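Local coordinates for chitooligosaccharide oxidase (Gibberella zeae, PDB 6Y0R), which oxidises the C1 hydroxyl of chitooligosaccharides to lactones, using bicovalently bound FAD and reducing molecular oxygen to hydrogen peroxide, at residues S368-W372 and P418-L424. Coordinates in Å, arbitrary orientation, origin at the centre of the assembly. Numbering follows the deposited sequence.
Sequences SSHSW and PSDGFNL
Residues 368-372 turn from helix 351-367 into strand 371-378 and lie beside the N-terminal part of helix 420-433, burying 245 Å² between the two segments. Residues 368-370 run roughly against the helix turn 421-424, whereas the chain beyond His370 turns away into the strand: CA of Ser368 is 8.1 Å from CA of Leu424, and CA of His370 is 7.3 Å from CA of Gly421. Two tight turns shape the first segment. Ser368 (chi1 t) closes an ST turn, its OG accepting from His370 N at 3.1 Å; Ser371 (phi/psi -87/75) centres an inverse gamma turn, with a weak 3.1 Å bond from Trp372 N to His370 O. Lys273 donates to the carbonyls of Ser368 and His370. In the second segment, Gly421 N bonds Pro418 O at 3.0 Å and Leu424 N bonds Asp420 O at 3.0 Å.

His370 (chi1 m) projects its imidazole across the gap against Pro418 and Gly421; OD1 of Asp420 (chi1 p) is 3.0 Å from His370 NE2, near the ring plane. One turn on, Leu424 (t, p) reaches back: its CD2 is 3.6 Å from Ser368 OG, 3.6 Å from His370 CB and 3.9 Å from Trp372 CD1. Trp372 (chi1 p) spends its NE1 on Gly365 O, in helix 351-367.

The contact is structural packing, tying a helix-to-strand turn to the helix following adjacent strand 403-411 in a seven-stranded antiparallel sheet consistent with the substrate domain of VAO/PCMH-type flavoenzymes. With His370 and buried Leu424 carrying most of the covered surface and Asp420 exposed, it rests mainly on van der Waals packing.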
loop_
_atom_site.group_PDB
_atom_site.type_symbol
_atom_site.label_atom_id
_atom_site.label_comp_id
_atom_site.label_asym_id
_atom_site.label_seq_id
_atom_site.Cartn_x
_atom_site.Cartn_y
_atom_site.Cartn_z
ATOM N N SER A 368 9.685 15.143 -21.500
ATOM C CA SER A 368 8.318 14.556 -21.533
ATOM C C SER A 368 7.277 15.640 -21.264
ATOM O O SER A 368 7.496 16.477 -20.376
ATOM C CB SER A 368 8.177 13.429 -20.519
ATOM O OG SER A 368 6.883 12.870 -20.591
ATOM N N SER A 369 6.150 15.626 -21.984
ATOM C CA SER A 369 5.006 16.519 -21.683
ATOM C C SER A 369 4.224 15.988 -20.478
ATOM O O SER A 369 3.374 16.724 -19.934
ATOM C CB SER A 369 4.099 16.637 -22.876
ATOM O OG SER A 369 3.771 15.342 -23.337
ATOM N N HIS A 370 4.514 14.758 -20.049
ATOM C CA HIS A 370 3.731 14.092 -18.974
ATOM C C HIS A 370 4.051 14.697 -17.612
ATOM O O HIS A 370 5.227 15.014 -17.412
ATOM C CB HIS A 370 4.033 12.616 -18.973
ATOM C CG HIS A 370 3.390 11.899 -20.104
ATOM N ND1 HIS A 370 3.568 12.285 -21.422
ATOM C CD2 HIS A 370 2.622 10.799 -20.136
ATOM C CE1 HIS A 370 2.923 11.453 -22.207
ATOM N NE2 HIS A 370 2.349 10.529 -21.450
ATOM N N SER A 371 3.065 14.810 -16.716
ATOM C CA SER A 371 3.280 15.228 -15.306
ATOM C C SER A 371 3.613 13.961 -14.499
ATOM O O SER A 371 2.711 13.326 -13.928
ATOM C CB SER A 371 2.164 16.040 -14.723
ATOM O OG SER A 371 0.920 15.456 -14.990
ATOM N N TRP A 372 4.826 13.500 -14.679
ATOM C CA TRP A 372 5.305 12.266 -14.011
ATOM C C TRP A 372 6.014 12.639 -12.707
ATOM O O TRP A 372 6.473 13.760 -12.551
ATOM C CB TRP A 372 6.196 11.455 -14.941
ATOM C CG TRP A 372 7.463 12.147 -15.309
ATOM C CD1 TRP A 372 7.682 12.921 -16.412
ATOM C CD2 TRP A 372 8.701 12.137 -14.579
ATOM N NE1 TRP A 372 8.955 13.436 -16.385
ATOM C CE2 TRP A 372 9.605 12.960 -15.275
ATOM C CE3 TRP A 372 9.118 11.568 -13.375
ATOM C CZ2 TRP A 372 10.909 13.188 -14.834
ATOM C CZ3 TRP A 372 10.408 11.786 -12.946
ATOM C CH2 TRP A 372 11.284 12.605 -13.644
ATOM N N PRO A 418 -2.822 8.697 -22.063
ATOM C CA PRO A 418 -2.251 8.288 -23.351
ATOM C C PRO A 418 -1.308 7.083 -23.246
ATOM O O PRO A 418 -0.628 6.965 -22.251
ATOM C CB PRO A 418 -1.489 9.546 -23.769
ATOM C CG PRO A 418 -1.030 10.152 -22.458
ATOM C CD PRO A 418 -2.118 9.829 -21.444
ATOM N N SER A 419 -1.250 6.228 -24.264
ATOM C CA SER A 419 -0.497 4.949 -24.190
ATOM C C SER A 419 1.019 5.200 -24.160
ATOM O O SER A 419 1.737 4.323 -23.605
ATOM C CB SER A 419 -0.908 3.979 -25.282
ATOM O OG SER A 419 -1.001 4.635 -26.535
ATOM N N ASP A 420 1.522 6.347 -24.635
ATOM C CA ASP A 420 2.974 6.658 -24.511
ATOM C C ASP A 420 3.350 6.809 -23.030
ATOM O O ASP A 420 4.524 6.611 -22.736
ATOM C CB ASP A 420 3.457 7.859 -25.337
ATOM C CG ASP A 420 2.835 9.205 -25.005
ATOM O OD1 ASP A 420 1.983 9.280 -24.109
ATOM O OD2 ASP A 420 3.177 10.179 -25.703
ATOM N N GLY A 421 2.393 7.068 -22.148
ATOM C CA GLY A 421 2.619 7.100 -20.675
ATOM C C GLY A 421 3.086 5.769 -20.123
ATOM O O GLY A 421 3.974 5.741 -19.196
ATOM N N PHE A 422 2.540 4.659 -20.622
ATOM C CA PHE A 422 3.036 3.318 -20.259
ATOM C C PHE A 422 4.517 3.211 -20.579
ATOM O O PHE A 422 5.271 2.611 -19.777
ATOM C CB PHE A 422 2.243 2.218 -20.980
ATOM C CG PHE A 422 0.761 2.217 -20.709
ATOM C CD1 PHE A 422 0.265 2.286 -19.417
ATOM C CD2 PHE A 422 -0.167 2.068 -21.739
ATOM C CE1 PHE A 422 -1.088 2.253 -19.151
ATOM C CE2 PHE A 422 -1.521 1.979 -21.467
ATOM C CZ PHE A 422 -1.995 2.117 -20.185
ATOM N N ASN A 423 4.943 3.672 -21.773
ATOM C CA ASN A 423 6.356 3.492 -22.179
ATOM C C ASN A 423 7.249 4.439 -21.358
ATOM O O ASN A 423 8.378 4.052 -21.054
ATOM C CB ASN A 423 6.591 3.694 -23.679
ATOM C CG ASN A 423 7.708 2.795 -24.182
ATOM O OD1 ASN A 423 7.630 1.571 -24.051
ATOM N ND2 ASN A 423 8.747 3.377 -24.757
ATOM N N LEU A 424 6.754 5.606 -20.992
ATOM C CA LEU A 424 7.541 6.570 -20.185
ATOM C C LEU A 424 7.851 5.882 -18.851
ATOM O O LEU A 424 9.029 5.882 -18.401
ATOM C CB LEU A 424 6.714 7.822 -19.919
ATOM C CG LEU A 424 7.312 8.795 -18.898
ATOM C CD1 LEU A 424 8.640 9.321 -19.374
ATOM C CD2 LEU A 424 6.352 9.931 -18.604
#